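Local coordinates for protein hydroxyethylthiazole kinase (Pyrococcus horikoshii, PDB 3HPD) that probably phosphorylates the hydroxyl group of 4-methyl-5-beta-hydroxyethylthiazole with ATP and magnesium, making the thiazole phosphate used in thiamine diphosphate biosynthesis, at residues L8-E13 and A206-L211; G119-I124 and K148-N153; I223-A228 and G236-K241. One frame throughout, in Å; residues are numbered along the deposited sequence.

The three contacts lie well apart on one ribokinase-like fold. Contact 1 joins the N-terminal helix to the loop that leads into helix 210-231, and contact 3 packs a later part of that same helix on helix 235-248; their centres are about 23 Å apart. Contact 2 falls in the stretch of chain that contact 1 closes, its centre about 24 Å from that of contact 1 and about 26 Å from that of contact 3. It is also the one nearest the predicted ATP site: the side chain of Ile124 is about 6 Å from that of Lys118. In contact 3 the Phe238 side chain is about 11 Å from Gly192, a predicted substrate-binding residue.

Contact 1. Residues L8-E13 and A206-L211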
loop_
_atom_site.group_PDB
_atom_site.type_symbol
_atom_site.label_atom_id
_atom_site.label_comp_id
_atom_site.label_asym_id
_atom_site.label_seq_id
_atom_site.Cartn_x
_atom_site.Cartn_y
_atom_site.Cartn_z
ATOM N N LEU A 8 25.586 -7.383 7.283
ATOM C CA LEU A 8 24.811 -7.588 6.065
ATOM C C LEU A 8 24.887 -9.049 5.654
ATOM O O LEU A 8 23.880 -9.657 5.296
ATOM C CB LEU A 8 25.346 -6.711 4.931
ATOM C CG LEU A 8 24.604 -6.825 3.594
ATOM C CD1 LEU A 8 23.151 -6.415 3.779
ATOM C CD2 LEU A 8 25.275 -5.944 2.554
ATOM N N LYS A 9 26.092 -9.607 5.707
ATOM C CA LYS A 9 26.290 -11.001 5.348
ATOM C C LYS A 9 25.468 -11.901 6.264
ATOM O O LYS A 9 24.849 -12.862 5.801
ATOM C CB LYS A 9 27.776 -11.363 5.432
ATOM C CG LYS A 9 28.621 -10.711 4.347
ATOM C CD LYS A 9 30.093 -11.075 4.484
ATOM C CE LYS A 9 30.921 -10.440 3.373
ATOM N NZ LYS A 9 32.372 -10.747 3.526
ATOM N N ARG A 10 25.451 -11.583 7.558
ATOM C CA ARG A 10 24.688 -12.373 8.523
ATOM C C ARG A 10 23.187 -12.315 8.249
ATOM O O ARG A 10 22.486 -13.320 8.376
ATOM C CB ARG A 10 24.961 -11.900 9.954
ATOM C CG ARG A 10 26.328 -12.296 10.482
ATOM C CD ARG A 10 26.361 -12.289 12.008
ATOM N NE ARG A 10 26.130 -10.959 12.561
ATOM C CZ ARG A 10 26.941 -9.923 12.371
ATOM N NH1 ARG A 10 28.039 -10.061 11.640
ATOM N NH2 ARG A 10 26.653 -8.746 12.911
ATOM N N VAL A 11 22.694 -11.136 7.883
ATOM C CA VAL A 11 21.274 -10.987 7.584
ATOM C C VAL A 11 20.903 -11.883 6.409
ATOM O O VAL A 11 19.905 -12.597 6.447
ATOM C CB VAL A 11 20.919 -9.525 7.217
ATOM C CG1 VAL A 11 19.517 -9.460 6.611
ATOM C CG2 VAL A 11 20.990 -8.651 8.452
ATOM N N ARG A 12 21.725 -11.854 5.369
ATOM C CA ARG A 12 21.454 -12.646 4.184
ATOM C C ARG A 12 21.637 -14.148 4.370
ATOM O O ARG A 12 20.953 -14.944 3.723
ATOM C CB ARG A 12 22.303 -12.123 3.029
ATOM C CG ARG A 12 21.878 -10.718 2.642
ATOM C CD ARG A 12 22.756 -10.106 1.589
ATOM N NE ARG A 12 22.183 -8.853 1.102
ATOM C CZ ARG A 12 22.820 -8.013 0.296
ATOM N NH1 ARG A 12 24.054 -8.292 -0.106
ATOM N NH2 ARG A 12 22.223 -6.902 -0.114
ATOM N N GLU A 13 22.545 -14.537 5.258
ATOM C CA GLU A 13 22.775 -15.957 5.515
ATOM C C GLU A 13 21.670 -16.524 6.402
ATOM O O GLU A 13 21.172 -17.622 6.160
ATOM C CB GLU A 13 24.124 -16.170 6.208
ATOM C CG GLU A 13 25.320 -15.653 5.436
ATOM C CD GLU A 13 26.627 -15.884 6.170
ATOM O OE1 GLU A 13 26.670 -15.650 7.397
ATOM O OE2 GLU A 13 27.615 -16.287 5.521
ATOM N N ALA A 206 18.389 -8.574 14.597
ATOM C CA ALA A 206 18.145 -9.992 14.820
ATOM C C ALA A 206 19.467 -10.763 14.755
ATOM O O ALA A 206 19.569 -11.873 15.279
ATOM C CB ALA A 206 17.175 -10.531 13.768
ATOM N N VAL A 207 20.480 -10.172 14.127
ATOM C CA VAL A 207 21.769 -10.845 13.986
ATOM C C VAL A 207 22.986 -10.145 14.604
ATOM O O VAL A 207 24.090 -10.684 14.571
ATOM C CB VAL A 207 22.082 -11.128 12.496
ATOM C CG1 VAL A 207 21.000 -12.018 11.898
ATOM C CG2 VAL A 207 22.186 -9.822 11.721
ATOM N N THR A 208 22.794 -8.953 15.159
ATOM C CA THR A 208 23.898 -8.224 15.780
ATOM C C THR A 208 23.378 -7.239 16.823
ATOM O O THR A 208 22.204 -6.872 16.805
ATOM C CB THR A 208 24.746 -7.480 14.713
ATOM O OG1 THR A 208 25.735 -6.671 15.359
ATOM C CG2 THR A 208 23.871 -6.615 13.834
ATOM N N GLU A 209 24.243 -6.821 17.742
ATOM C CA GLU A 209 23.823 -5.899 18.794
ATOM C C GLU A 209 23.270 -4.584 18.243
ATOM O O GLU A 209 23.687 -4.121 17.184
ATOM C CB GLU A 209 24.975 -5.650 19.769
ATOM C CG GLU A 209 25.254 -6.858 20.663
ATOM C CD GLU A 209 24.036 -7.272 21.480
ATOM O OE1 GLU A 209 23.652 -6.526 22.408
ATOM O OE2 GLU A 209 23.454 -8.341 21.190
ATOM N N PRO A 210 22.310 -3.975 18.964
ATOM C CA PRO A 210 21.616 -2.721 18.646
ATOM C C PRO A 210 22.403 -1.555 18.047
ATOM O O PRO A 210 21.988 -0.988 17.036
ATOM C CB PRO A 210 20.959 -2.351 19.971
ATOM C CG PRO A 210 20.602 -3.680 20.527
ATOM C CD PRO A 210 21.864 -4.484 20.276
ATOM N N LEU A 211 23.518 -1.175 18.664
ATOM C CA LEU A 211 24.289 -0.053 18.134
ATOM C C LEU A 211 24.825 -0.342 16.737
ATOM O O LEU A 211 24.677 0.473 15.828
ATOM C CB LEU A 211 25.449 0.302 19.070
ATOM C CG LEU A 211 26.305 1.481 18.595
ATOM C CD1 LEU A 211 25.422 2.707 18.378
ATOM C CD2 LEU A 211 27.392 1.773 19.622
#
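The guanidinium of Arg10 meets residues 206-211 with its edge, where Val207 O and Thr208 CB both lie near its plane. NE donates to Val207 O over 2.9 Å in a fairly straight bond, 164° at the hydrogen, and the oxygen sits almost in the guanidinium plane. Seen from the carbonyl the bond is less regular, because NE stands above the carbonyl plane and not on a lone pair. Further along the same edge, NH2 lies 2.9 Å from Thr208 CB, too short for a comfortable contact, so this detail of the model is doubtful. Thr208 OG1 is also close to NH2, but the angle is too poor for a hydrogen bond. A bend at chi3 (-63°) turns the arginine chain toward the loop and lets NE reach the carbonyl. The second flat group, the guanidinium of Arg12, has Leu8 CD1 from its own helix over one face, toward the rim.

The apolar half of the contact belongs to Val207. Its CG2, held between the backbone N and the carbonyl carbon, touches two neighbouring residues of the helix: Val11 CG2 at 3.7 Å and Arg10 CB at 3.9 Å. The two valines cross at about a right angle, Val11 being buried and Val207 partly exposed.

Val11 reaches on to Phe204 of helix 193-205 and Leu37 of helix 27-37, while Arg12 NE bonds to Leu37 O at the end of helix 27-37 and NH1 to Ile249 O just after helix 235-248. The contact thus joins the N-terminal helix, which leads into strand 17-21 of the central sheet, to the loop between helices 193-205 and 210-231 of the ribokinase-like fold, just ahead of Glu209, the N-cap residue of the latter.

Contact 2. Residues G119-I124 and K148-N153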
loop_
_atom_site.group_PDB
_atom_site.type_symbol
_atom_site.label_atom_id
_atom_site.label_comp_id
_atom_site.label_asym_id
_atom_site.label_seq_id
_atom_site.Cartn_x
_atom_site.Cartn_y
_atom_site.Cartn_z
ATOM N N GLY A 119 14.147 7.813 15.135
ATOM C CA GLY A 119 13.283 8.863 14.640
ATOM C C GLY A 119 14.041 10.096 14.225
ATOM O O GLY A 119 15.265 10.121 14.343
ATOM N N ASN A 120 13.340 11.118 13.737
ATOM C CA ASN A 120 14.028 12.343 13.345
ATOM C C ASN A 120 14.226 13.241 14.563
ATOM O O ASN A 120 13.789 12.912 15.666
ATOM C CB ASN A 120 13.264 13.093 12.244
ATOM C CG ASN A 120 11.876 13.519 12.671
ATOM O OD1 ASN A 120 11.659 13.938 13.807
ATOM N ND2 ASN A 120 10.925 13.432 11.746
ATOM N N PHE A 121 14.885 14.376 14.362
ATOM C CA PHE A 121 15.163 15.292 15.460
ATOM C C PHE A 121 13.924 15.723 16.246
ATOM O O PHE A 121 13.915 15.666 17.471
ATOM C CB PHE A 121 15.888 16.537 14.947
ATOM C CG PHE A 121 16.481 17.375 16.040
ATOM C CD1 PHE A 121 17.773 17.134 16.498
ATOM C CD2 PHE A 121 15.735 18.382 16.642
ATOM C CE1 PHE A 121 18.312 17.881 17.541
ATOM C CE2 PHE A 121 16.264 19.135 17.688
ATOM C CZ PHE A 121 17.555 18.884 18.137
ATOM N N GLY A 122 12.885 16.155 15.540
ATOM C CA GLY A 122 11.675 16.596 16.209
ATOM C C GLY A 122 11.010 15.532 17.063
ATOM O O GLY A 122 10.581 15.806 18.187
ATOM N N GLU A 123 10.931 14.315 16.537
ATOM C CA GLU A 123 10.300 13.211 17.254
ATOM C C GLU A 123 11.062 12.816 18.512
ATOM O O GLU A 123 10.472 12.685 19.582
ATOM C CB GLU A 123 10.149 11.998 16.325
ATOM C CG GLU A 123 9.343 12.305 15.065
ATOM C CD GLU A 123 9.380 11.188 14.035
ATOM O OE1 GLU A 123 10.404 10.473 13.954
ATOM O OE2 GLU A 123 8.390 11.037 13.282
ATOM N N ILE A 124 12.373 12.630 18.393
ATOM C CA ILE A 124 13.163 12.243 19.553
ATOM C C ILE A 124 13.266 13.370 20.581
ATOM O O ILE A 124 13.245 13.120 21.783
ATOM C CB ILE A 124 14.583 11.793 19.145
ATOM C CG1 ILE A 124 14.495 10.670 18.107
ATOM C CG2 ILE A 124 15.347 11.309 20.372
ATOM C CD1 ILE A 124 13.628 9.484 18.533
ATOM N N LYS A 148 23.821 15.194 18.034
ATOM C CA LYS A 148 24.656 14.208 18.711
ATOM C C LYS A 148 24.321 14.155 20.196
ATOM O O LYS A 148 24.194 13.079 20.773
ATOM C CB LYS A 148 26.139 14.546 18.530
ATOM C CG LYS A 148 27.062 13.573 19.239
ATOM C CD LYS A 148 28.525 13.771 18.867
ATOM C CE LYS A 148 29.062 15.095 19.363
ATOM N NZ LYS A 148 30.451 14.947 19.892
ATOM N N LYS A 149 24.185 15.323 20.811
ATOM C CA LYS A 149 23.859 15.397 22.229
ATOM C C LYS A 149 22.476 14.801 22.482
ATOM O O LYS A 149 22.268 14.094 23.467
ATOM C CB LYS A 149 23.906 16.852 22.703
ATOM C CG LYS A 149 23.379 17.081 24.118
ATOM C CD LYS A 149 23.689 18.498 24.592
ATOM C CE LYS A 149 22.838 18.902 25.790
ATOM N NZ LYS A 149 23.041 18.020 26.974
ATOM N N LEU A 150 21.535 15.084 21.585
ATOM C CA LEU A 150 20.177 14.566 21.724
ATOM C C LEU A 150 20.182 13.043 21.696
ATOM O O LEU A 150 19.567 12.393 22.540
ATOM C CB LEU A 150 19.278 15.089 20.597
ATOM C CG LEU A 150 17.855 14.516 20.598
ATOM C CD1 LEU A 150 17.166 14.867 21.908
ATOM C CD2 LEU A 150 17.066 15.057 19.418
ATOM N N THR A 151 20.881 12.483 20.716
ATOM C CA THR A 151 20.967 11.039 20.567
ATOM C C THR A 151 21.469 10.387 21.854
ATOM O O THR A 151 20.879 9.422 22.336
ATOM C CB THR A 151 21.906 10.667 19.408
ATOM O OG1 THR A 151 21.486 11.352 18.222
ATOM C CG2 THR A 151 21.874 9.170 19.152
ATOM N N MET A 152 22.555 10.922 22.409
ATOM C CA MET A 152 23.132 10.388 23.641
ATOM C C MET A 152 22.207 10.488 24.846
ATOM O O MET A 152 22.023 9.510 25.571
ATOM C CB MET A 152 24.435 11.104 23.997
ATOM C CG MET A 152 25.023 10.622 25.323
ATOM S SD MET A 152 25.796 11.910 26.326
ATOM C CE MET A 152 24.740 11.892 27.803
ATOM N N ASN A 153 21.655 11.677 25.078
ATOM C CA ASN A 153 20.766 11.881 26.219
ATOM C C ASN A 153 19.540 10.987 26.138
ATOM O O ASN A 153 19.091 10.445 27.150
ATOM C CB ASN A 153 20.328 13.347 26.323
ATOM C CG ASN A 153 21.452 14.260 26.778
ATOM O OD1 ASN A 153 22.272 13.880 27.610
ATOM N ND2 ASN A 153 21.485 15.478 26.246
#
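The backbones of the two helices come closest at Ile124 and Leu150, whose CA atoms are 7.7 Å apart, a gap bridged by side chains alone. Leu150 carries the contact from its side, pointing toward residues 119-124. Its CD2 methyl sits over one face of the Phe121 ring, 3.9 Å from the centroid and 23° off the ring normal, in a CH-pi contact shifted toward the CD1-CE1 rim; the nearest ring atom, Phe121 CE1, is 3.6 Å from Leu150 CD2. The ring gets there because its CG is anti to the backbone N (chi1 -167°), which swings its far end toward helix 144-157. On the other flank Ile124 CG2 meets Leu150 CG at 4.1 Å, so the leucine is gripped between an aromatic face and a branched aliphatic chain.

Both helices belong to the crossover that connects strand 116-120 to its parallel neighbour, strand 161-165, within the central sheet of the ribokinase-like fold, and Ile124 and Leu150 both also touch Val164 on that second strand. Helix 121-131 begins with a capping box: Glu123 N donates to Asn120 OD1 over 2.9 Å, nearly along the C=O axis, and Asn120 N donates back to Glu123 OE1 over 3.0 Å. The other carboxylate oxygen of Glu123, OE2, accepts from Gly95 N. The box spans the turn from strand to helix, close to the predicted ATP-binding residues Lys118 and Thr165; Thr165 OG1 makes a weak hydrogen bond with Gly119 O.

Contact 3. Residues I223-A228 and G236-K241; sequences IAAEKA and GSFHVK
Ala225 is the first residue of 223-228 to meet the other segment, and it does so mainly through its backbone. Its carbonyl oxygen lies near the plane of the Phe238 ring, at the edge, 3.3 Å from CE1, so a ring C-H rather than the aromatic face is turned to the oxygen. The Ala225 methyl is a looser neighbour, with CB 4.4 Å from Phe238 CZ. One turn later Ala228 points toward helix 235-248 and fits between two of its side chains. Ala228 CB is 3.7 Å from Phe238 CE1, approaching the ring obliquely, and 3.5 Å from Lys241 CB.

The phenylalanine reaches both alanines because its CG is anti to the backbone N (chi1 171°), which sends the ring back toward helix 210-231. A serine in place of Phe238 would probably open a gap beside the Ala225 carbonyl and the Ala228 methyl, and take away the ring that also touches Leu186 and Val190. Within these segments Lys241 touches through the base of its side chain; beyond the bend at chi2, NZ forms a salt bridge with Glu231, further along helix 210-231.

With only a methyl at Ala228, the backbones come close here, 4.8 Å between Ala228 CA and Lys241 CA. The segment axes approach to 9.0 Å at 133°, so the helices run roughly against each other but well splayed. Helix 235-248 also meets other copies of the protein: Ser237 OG hydrogen-bonds Asp244 OD2 of the second subunit, and Val240 packs on Val240 of that subunit and Gly236 of the third. This is a splayed helical hairpin, two consecutive helices joined by a short turn, whose second arm forms part of the trimer interface.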
loop_
_atom_site.group_PDB
_atom_site.type_symbol
_atom_site.label_atom_id
_atom_site.label_comp_id
_atom_site.label_asym_id
_atom_site.label_seq_id
_atom_site.Cartn_x
_atom_site.Cartn_y
_atom_site.Cartn_z
ATOM N N ILE A 223 23.413 4.228 1.430
ATOM C CA ILE A 223 24.150 3.910 0.212
ATOM C C ILE A 223 23.167 3.533 -0.896
ATOM O O ILE A 223 23.349 3.914 -2.055
ATOM C CB ILE A 223 25.132 2.733 0.438
ATOM C CG1 ILE A 223 26.225 3.158 1.427
ATOM C CG2 ILE A 223 25.744 2.300 -0.899
ATOM C CD1 ILE A 223 27.239 2.063 1.750
ATOM N N ALA A 224 22.127 2.783 -0.542
ATOM C CA ALA A 224 21.131 2.380 -1.531
ATOM C C ALA A 224 20.491 3.629 -2.125
ATOM O O ALA A 224 20.198 3.680 -3.324
ATOM C CB ALA A 224 20.061 1.488 -0.883
ATOM N N ALA A 225 20.285 4.638 -1.283
ATOM C CA ALA A 225 19.687 5.894 -1.725
ATOM C C ALA A 225 20.605 6.604 -2.723
ATOM O O ALA A 225 20.150 7.121 -3.744
ATOM C CB ALA A 225 19.415 6.792 -0.519
ATOM N N GLU A 226 21.901 6.628 -2.424
ATOM C CA GLU A 226 22.867 7.262 -3.313
ATOM C C GLU A 226 22.907 6.532 -4.652
ATOM O O GLU A 226 22.907 7.161 -5.708
ATOM C CB GLU A 226 24.259 7.255 -2.672
ATOM C CG GLU A 226 24.379 8.187 -1.475
ATOM C CD GLU A 226 25.682 8.008 -0.720
ATOM O OE1 GLU A 226 26.733 7.863 -1.376
ATOM O OE2 GLU A 226 25.655 8.024 0.532
ATOM N N LYS A 227 22.941 5.202 -4.598
ATOM C CA LYS A 227 22.983 4.384 -5.808
ATOM C C LYS A 227 21.708 4.525 -6.626
ATOM O O LYS A 227 21.744 4.536 -7.856
ATOM C CB LYS A 227 23.194 2.911 -5.443
ATOM C CG LYS A 227 24.533 2.619 -4.770
ATOM C CD LYS A 227 25.701 2.953 -5.686
ATOM C CE LYS A 227 25.755 2.041 -6.902
ATOM N NZ LYS A 227 26.867 2.423 -7.820
ATOM N N ALA A 228 20.573 4.626 -5.942
ATOM C CA ALA A 228 19.303 4.763 -6.639
ATOM C C ALA A 228 19.265 6.094 -7.383
ATOM O O ALA A 228 18.827 6.162 -8.530
ATOM C CB ALA A 228 18.142 4.675 -5.648
ATOM N N GLY A 236 9.371 8.817 -8.470
ATOM C CA GLY A 236 8.809 7.514 -8.789
ATOM C C GLY A 236 9.859 6.469 -9.119
ATOM O O GLY A 236 9.909 5.400 -8.504
ATOM N N SER A 237 10.705 6.774 -10.097
ATOM C CA SER A 237 11.765 5.855 -10.508
ATOM C C SER A 237 12.797 5.668 -9.399
ATOM O O SER A 237 13.365 4.587 -9.246
ATOM C CB SER A 237 12.452 6.380 -11.772
ATOM O OG SER A 237 11.522 6.480 -12.838
ATOM N N PHE A 238 13.039 6.727 -8.634
ATOM C CA PHE A 238 13.993 6.679 -7.528
ATOM C C PHE A 238 13.508 5.685 -6.470
ATOM O O PHE A 238 14.289 4.885 -5.951
ATOM C CB PHE A 238 14.139 8.082 -6.924
ATOM C CG PHE A 238 14.919 8.130 -5.636
ATOM C CD1 PHE A 238 16.297 7.922 -5.623
ATOM C CD2 PHE A 238 14.276 8.427 -4.438
ATOM C CE1 PHE A 238 17.025 8.014 -4.429
ATOM C CE2 PHE A 238 14.989 8.522 -3.241
ATOM C CZ PHE A 238 16.368 8.315 -3.235
ATOM N N HIS A 239 12.214 5.735 -6.163
ATOM C CA HIS A 239 11.618 4.834 -5.174
ATOM C C HIS A 239 11.853 3.377 -5.579
ATOM O O HIS A 239 12.253 2.549 -4.758
ATOM C CB HIS A 239 10.109 5.102 -5.064
ATOM C CG HIS A 239 9.410 4.256 -4.044
ATOM N ND1 HIS A 239 8.036 4.186 -3.954
ATOM C CD2 HIS A 239 9.890 3.450 -3.065
ATOM C CE1 HIS A 239 7.701 3.373 -2.968
ATOM N NE2 HIS A 239 8.809 2.914 -2.412
ATOM N N VAL A 240 11.604 3.074 -6.849
ATOM C CA VAL A 240 11.781 1.724 -7.373
ATOM C C VAL A 240 13.227 1.242 -7.223
ATOM O O VAL A 240 13.479 0.097 -6.833
ATOM C CB VAL A 240 11.387 1.653 -8.876
ATOM C CG1 VAL A 240 11.760 0.296 -9.454
ATOM C CG2 VAL A 240 9.892 1.896 -9.040
ATOM N N LYS A 241 14.173 2.119 -7.531
ATOM C CA LYS A 241 15.588 1.774 -7.448
ATOM C C LYS A 241 16.094 1.528 -6.029
ATOM O O LYS A 241 17.149 0.919 -5.845
ATOM C CB LYS A 241 16.430 2.859 -8.119
ATOM C CG LYS A 241 16.217 2.961 -9.624
ATOM C CD LYS A 241 16.788 1.745 -10.351
ATOM C CE LYS A 241 16.641 1.881 -11.862
ATOM N NZ LYS A 241 17.395 0.830 -12.600
#